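Carboxyvinyl-carboxyphosphonate phosphorylmutase (Bacillus anthracis, PDB 4IQD) belongs to the phosphoenolpyruvate phosphomutase family of TIM-barrel enzymes, and binds pyruvic acid in this crystal structure. Local coordinates at residues T166-R169 against G170-L174; V257-L260 against I261-G265. One frame throughout, in Å; residues are numbered along the deposited sequence.

Contact 1 of 2, residues T166-R169 against G170-L174; sequences TDAR and GVEGL. With PYR (pyruvic acid), chain D.
Ala168 O gathers the backbone of the turn that follows strand 161-166, accepting from Glu172 N at 2.8 Å and from Gly173 N at 3.0 Å, with a weak third bond from Val171 N. The two stronger donors differ in approach: Gly173 N lies in the carbonyl plane, whereas Glu172 N is tilted 30° out of it. At the start of the turn Thr166 OG1 accepts from Ala168 N, an ST turn, and a water bridges Gly170 N and, more weakly, Asp167 O. CG1 of Val171 packs against Asp167 O at 3.4 Å. Arg169 has its CG anti to the backbone N (chi1 175°), and a bend at chi2 then carries the chain across Leu174 at a slant, where CD lies 3.6 Å from Leu174 CA. Arg169 NE comes within 3.8 Å of Leu174 CB. One face of the guanidinium looks onto O3 of pyruvic acid, 3.9 Å from NH2, too far for a direct bond; NH2 is instead held by a salt bridge to Glu202. Gly173 takes a positive phi of 124° at the N-cap of helix 174-187, with its CA 3.6 Å from O of pyruvic acid. The positive guanidinium and the helix N-terminus next to the ligand would be expected to favour its carboxylate electrostatically, while Glu202 probably offsets part of the arginine charge.

Contact 2 of 2, residues V257-L260 against I261-G265; sequences VFTL and IKETG
Ile261, first along 261-265, donates its N to Val257 O at 3.0 Å and lays CG1 against the same oxygen; its own carbonyl O accepts from Gln32 of the second subunit. Lys262 N repeats the step to Phe258 O at 3.0 Å, while its side chain leads off to a cation-pi contact with Phe50 of that subunit. Glu263 N bonds Thr259 O at 2.8 Å, and its side chain runs beside that of Thr259, the two pointing the same way, with OE2 3.7 Å from the CG2 methyl. Thr264 grips Leu260 O twice, through N at 2.8 Å and OG1 at 2.7 Å. The two donors come from opposite faces of the carbonyl plane, the hydroxyl from 44° out of it. With chi1 at 71°, OG1 sits between the backbone N and the carbonyl carbon and folds back onto the helix, leaving CG2 to meet Leu260 CD1 at 3.6 Å. The hydroxyl also bonds Ser266 N just beyond. Gly265 then leaves helical geometry with a positive phi of 83°, its N weakly bonded to Ile261 O. These features typify an alpha-helical C-terminus ended by a glycine, here on the long helix 245-264 where it packs against the partner subunit.

Overall arrangement
Both contacts illustrate how a short run of chain can satisfy its polar backbone at a helix end, contact 1 entering helix 174-187 and contact 2 leaving helix 245-264. They share no element, and their centres lie 46 Å apart. Each is partly buried, but by different neighbours: contact 1 sits in a strand-to-helix loop of the barrel beside pyruvic acid and touches no other protein chain, whereas contact 2, with its centre about 34 Å from the centre of the chain, meets the second subunit. In 166-174 charged ends find partners outside the loop, as Arg169 does with Glu202, while apolar atoms make local contacts. In 257-265, aliphatic packing and backbone bonding prevail within the helix, with lysine reaching across the subunit interface.

Contact 1 of 2, residues T166-R169 against G170-L174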
ATOM      1  N   THR A 166      19.677 -18.483  -5.478  1.00 23.33           N
ATOM      2  CA  THR A 166      20.461 -19.370  -4.631  1.00 22.24           C
ATOM      3  C   THR A 166      21.291 -18.576  -3.625  1.00 23.24           C
ATOM      4  O   THR A 166      21.933 -17.587  -3.974  1.00 23.55           O
ATOM      5  CB  THR A 166      21.346 -20.333  -5.461  1.00 20.84           C
ATOM      6  OG1 THR A 166      22.126 -21.149  -4.581  1.00 22.31           O
ATOM      7  CG2 THR A 166      22.270 -19.566  -6.395  1.00 19.37           C
ATOM      8  N   ASP A 167      21.250 -18.998  -2.366  1.00 26.01           N
ATOM      9  CA  ASP A 167      22.036 -18.352  -1.321  1.00 24.67           C
ATOM     10  C   ASP A 167      23.266 -19.179  -0.979  1.00 20.66           C
ATOM     11  O   ASP A 167      23.821 -19.054   0.111  1.00 21.15           O
ATOM     12  CB  ASP A 167      21.192 -18.137  -0.063  1.00 26.27           C
ATOM     13  CG  ASP A 167      20.223 -16.980  -0.201  1.00 30.71           C
ATOM     14  OD1 ASP A 167      20.550 -15.872   0.267  1.00 30.87           O
ATOM     15  OD2 ASP A 167      19.133 -17.180  -0.775  1.00 35.94           O
ATOM     16  N   ALA A 168      23.693 -20.010  -1.927  1.00 22.15           N
ATOM     17  CA  ALA A 168      24.751 -20.995  -1.692  1.00 21.21           C
ATOM     18  C   ALA A 168      26.167 -20.424  -1.616  1.00 21.17           C
ATOM     19  O   ALA A 168      27.056 -21.064  -1.065  1.00 20.12           O
ATOM     20  CB  ALA A 168      24.687 -22.102  -2.736  1.00 17.21           C
ATOM     21  N   ARG A 169      26.379 -19.234  -2.167  1.00 22.63           N
ATOM     22  CA  ARG A 169      27.699 -18.611  -2.122  1.00 18.47           C
ATOM     23  C   ARG A 169      28.198 -18.413  -0.694  1.00 21.03           C
ATOM     24  O   ARG A 169      29.285 -18.872  -0.334  1.00 21.28           O
ATOM     25  CB  ARG A 169      27.690 -17.268  -2.848  1.00 18.12           C
ATOM     26  CG  ARG A 169      29.001 -16.506  -2.735  1.00 23.92           C
ATOM     27  CD  ARG A 169      30.140 -17.330  -3.292  1.00 24.02           C
ATOM     28  NE  ARG A 169      31.448 -16.715  -3.090  1.00 26.03           N
ATOM     29  CZ  ARG A 169      32.195 -16.882  -2.004  1.00 21.17           C
ATOM     30  NH1 ARG A 169      31.760 -17.632  -1.002  1.00 20.07           N
ATOM     31  NH2 ARG A 169      33.375 -16.289  -1.917  1.00 21.89           N
ATOM     32  N   GLY A 170      27.394 -17.741   0.120  1.00 18.91           N
ATOM     33  CA  GLY A 170      27.816 -17.353   1.452  1.00 21.29           C
ATOM     34  C   GLY A 170      27.731 -18.443   2.501  1.00 29.34           C
ATOM     35  O   GLY A 170      28.091 -18.222   3.657  1.00 31.76           O
ATOM     36  N   VAL A 171      27.261 -19.622   2.110  1.00 32.09           N
ATOM     37  CA  VAL A 171      27.115 -20.714   3.065  1.00 31.68           C
ATOM     38  C   VAL A 171      27.865 -21.981   2.640  1.00 31.67           C
ATOM     39  O   VAL A 171      28.336 -22.747   3.483  1.00 32.83           O
ATOM     40  CB  VAL A 171      25.626 -21.017   3.348  1.00 33.25           C
ATOM     41  CG1 VAL A 171      24.938 -21.536   2.102  1.00 34.50           C
ATOM     42  CG2 VAL A 171      25.486 -22.000   4.498  1.00 35.30           C
ATOM     43  N   GLU A 172      28.003 -22.181   1.332  1.00 27.99           N
ATOM     44  CA  GLU A 172      28.676 -23.367   0.811  1.00 25.96           C
ATOM     45  C   GLU A 172      29.900 -23.049  -0.041  1.00 22.30           C
ATOM     46  O   GLU A 172      30.850 -23.828  -0.081  1.00 28.39           O
ATOM     47  CB  GLU A 172      27.702 -24.217   0.002  1.00 30.00           C
ATOM     48  CG  GLU A 172      26.549 -24.775   0.804  1.00 34.57           C
ATOM     49  CD  GLU A 172      25.541 -25.489  -0.066  1.00 35.34           C
ATOM     50  OE1 GLU A 172      25.785 -25.612  -1.283  1.00 32.76           O
ATOM     51  OE2 GLU A 172      24.501 -25.922   0.467  1.00 40.27           O
ATOM     52  N   GLY A 173      29.875 -21.918  -0.733  1.00 19.72           N
ATOM     53  CA  GLY A 173      31.002 -21.534  -1.558  1.00 18.30           C
ATOM     54  C   GLY A 173      30.650 -21.277  -3.009  1.00 17.97           C
ATOM     55  O   GLY A 173      29.584 -21.664  -3.488  1.00 19.81           O
ATOM     56  N   LEU A 174      31.571 -20.625  -3.710  1.00 20.03           N
ATOM     57  CA  LEU A 174      31.349 -20.186  -5.080  1.00 17.78           C
ATOM     58  C   LEU A 174      31.031 -21.327  -6.032  1.00 20.18           C
ATOM     59  O   LEU A 174      29.988 -21.322  -6.677  1.00 21.28           O
ATOM     60  CB  LEU A 174      32.562 -19.415  -5.590  1.00 24.12           C
ATOM     61  CG  LEU A 174      32.407 -18.787  -6.975  1.00 22.64           C
ATOM     62  CD1 LEU A 174      31.118 -17.983  -7.070  1.00 21.24           C
ATOM     63  CD2 LEU A 174      33.609 -17.905  -7.271  1.00 23.66           C
TER
HETATM   64  C   PYR D 402      34.657 -21.927  -2.974  1.00 35.17           C
HETATM   65  O   PYR D 402      33.969 -23.038  -2.950  1.00 30.64           O
HETATM   66  OXT PYR D 402      35.197 -21.530  -4.098  1.00 38.36           O
HETATM   67  CA  PYR D 402      34.793 -21.183  -1.806  1.00 34.80           C
HETATM   68  O3  PYR D 402      34.917 -19.879  -1.842  1.00 34.58           O
HETATM   69  CB  PYR D 402      34.792 -21.901  -0.493  1.00 37.13           C
HETATM   70  O   HOH W   1      24.725 -16.472  -0.580  1.00 23.47           O

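Contact 2 of 2, residues V257-L260 against I261-G265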
ATOM      1  N   VAL A 257       6.597  13.916   7.549  1.00 19.00           N
ATOM      2  CA  VAL A 257       5.387  14.714   7.447  1.00 19.06           C
ATOM      3  C   VAL A 257       4.517  14.552   8.691  1.00 22.96           C
ATOM      4  O   VAL A 257       3.827  15.483   9.101  1.00 19.28           O
ATOM      5  CB  VAL A 257       4.600  14.415   6.148  1.00 26.60           C
ATOM      6  CG1 VAL A 257       3.901  13.071   6.225  1.00 27.95           C
ATOM      7  CG2 VAL A 257       3.603  15.523   5.863  1.00 28.64           C
ATOM      8  N   PHE A 258       4.575  13.375   9.306  1.00 25.23           N
ATOM      9  CA  PHE A 258       3.850  13.128  10.546  1.00 19.09           C
ATOM     10  C   PHE A 258       4.490  13.889  11.693  1.00 23.77           C
ATOM     11  O   PHE A 258       3.799  14.466  12.532  1.00 21.76           O
ATOM     12  CB  PHE A 258       3.838  11.639  10.867  1.00 18.95           C
ATOM     13  CG  PHE A 258       2.976  10.834   9.951  1.00 24.96           C
ATOM     14  CD1 PHE A 258       1.949  11.432   9.246  1.00 24.89           C
ATOM     15  CD2 PHE A 258       3.187   9.477   9.797  1.00 28.33           C
ATOM     16  CE1 PHE A 258       1.149  10.692   8.402  1.00 23.55           C
ATOM     17  CE2 PHE A 258       2.388   8.730   8.953  1.00 26.57           C
ATOM     18  CZ  PHE A 258       1.368   9.341   8.255  1.00 25.31           C
ATOM     19  N   THR A 259       5.818  13.867  11.727  1.00 19.36           N
ATOM     20  CA  THR A 259       6.574  14.645  12.692  1.00 21.84           C
ATOM     21  C   THR A 259       6.156  16.102  12.588  1.00 21.73           C
ATOM     22  O   THR A 259       5.901  16.762  13.592  1.00 20.33           O
ATOM     23  CB  THR A 259       8.085  14.536  12.424  1.00 22.90           C
ATOM     24  OG1 THR A 259       8.484  13.162  12.482  1.00 23.89           O
ATOM     25  CG2 THR A 259       8.872  15.324  13.447  1.00 23.12           C
ATOM     26  N   LEU A 260       6.066  16.582  11.353  1.00 24.46           N
ATOM     27  CA  LEU A 260       5.734  17.969  11.072  1.00 22.35           C
ATOM     28  C   LEU A 260       4.344  18.335  11.571  1.00 21.75           C
ATOM     29  O   LEU A 260       4.167  19.361  12.224  1.00 22.49           O
ATOM     30  CB  LEU A 260       5.834  18.230   9.572  1.00 24.53           C
ATOM     31  CG  LEU A 260       5.732  19.678   9.099  1.00 22.64           C
ATOM     32  CD1 LEU A 260       6.809  20.537   9.737  1.00 21.56           C
ATOM     33  CD2 LEU A 260       5.846  19.718   7.590  1.00 23.74           C
ATOM     34  N   ILE A 261       3.360  17.495  11.265  1.00 23.41           N
ATOM     35  CA  ILE A 261       1.987  17.757  11.680  1.00 25.39           C
ATOM     36  C   ILE A 261       1.847  17.712  13.198  1.00 24.31           C
ATOM     37  O   ILE A 261       1.080  18.474  13.781  1.00 25.42           O
ATOM     38  CB  ILE A 261       0.988  16.767  11.041  1.00 28.43           C
ATOM     39  CG1 ILE A 261       1.059  16.835   9.514  1.00 25.20           C
ATOM     40  CG2 ILE A 261      -0.428  17.063  11.496  1.00 19.82           C
ATOM     41  CD1 ILE A 261       0.110  15.886   8.818  1.00 21.29           C
ATOM     42  N   LYS A 262       2.590  16.822  13.842  1.00 22.83           N
ATOM     43  CA  LYS A 262       2.528  16.727  15.295  1.00 24.57           C
ATOM     44  C   LYS A 262       3.245  17.904  15.940  1.00 23.07           C
ATOM     45  O   LYS A 262       2.758  18.480  16.910  1.00 23.12           O
ATOM     46  CB  LYS A 262       3.120  15.406  15.794  1.00 26.82           C
ATOM     47  CG  LYS A 262       2.855  15.128  17.274  1.00 27.34           C
ATOM     48  CD  LYS A 262       1.458  15.585  17.677  1.00 31.31           C
ATOM     49  CE  LYS A 262       1.032  15.040  19.033  1.00 29.94           C
ATOM     50  NZ  LYS A 262       0.300  13.751  18.901  1.00 27.73           N
ATOM     51  N   GLU A 263       4.401  18.254  15.392  1.00 26.22           N
ATOM     52  CA  GLU A 263       5.213  19.329  15.940  1.00 28.66           C
ATOM     53  C   GLU A 263       4.607  20.701  15.709  1.00 26.92           C
ATOM     54  O   GLU A 263       4.462  21.491  16.639  1.00 24.25           O
ATOM     55  CB  GLU A 263       6.610  19.308  15.327  1.00 34.44           C
ATOM     56  CG  GLU A 263       7.548  18.282  15.917  1.00 39.21           C
ATOM     57  CD  GLU A 263       8.996  18.636  15.664  1.00 42.47           C
ATOM     58  OE1 GLU A 263       9.248  19.743  15.143  1.00 43.39           O
ATOM     59  OE2 GLU A 263       9.882  17.816  15.984  1.00 42.82           O
ATOM     60  N   THR A 264       4.271  20.984  14.456  1.00 26.15           N
ATOM     61  CA  THR A 264       3.853  22.323  14.066  1.00 24.63           C
ATOM     62  C   THR A 264       2.339  22.474  14.012  1.00 28.34           C
ATOM     63  O   THR A 264       1.827  23.588  13.943  1.00 33.06           O
ATOM     64  CB  THR A 264       4.436  22.700  12.701  1.00 24.25           C
ATOM     65  OG1 THR A 264       3.791  21.933  11.677  1.00 23.44           O
ATOM     66  CG2 THR A 264       5.928  22.422  12.676  1.00 25.16           C
ATOM     67  N   GLY A 265       1.624  21.354  14.038  1.00 20.87           N
ATOM     68  CA  GLY A 265       0.174  21.382  13.982  1.00 20.89           C
ATOM     69  C   GLY A 265      -0.369  21.489  12.569  1.00 20.77           C
ATOM     70  O   GLY A 265      -1.582  21.504  12.366  1.00 24.92           O
TER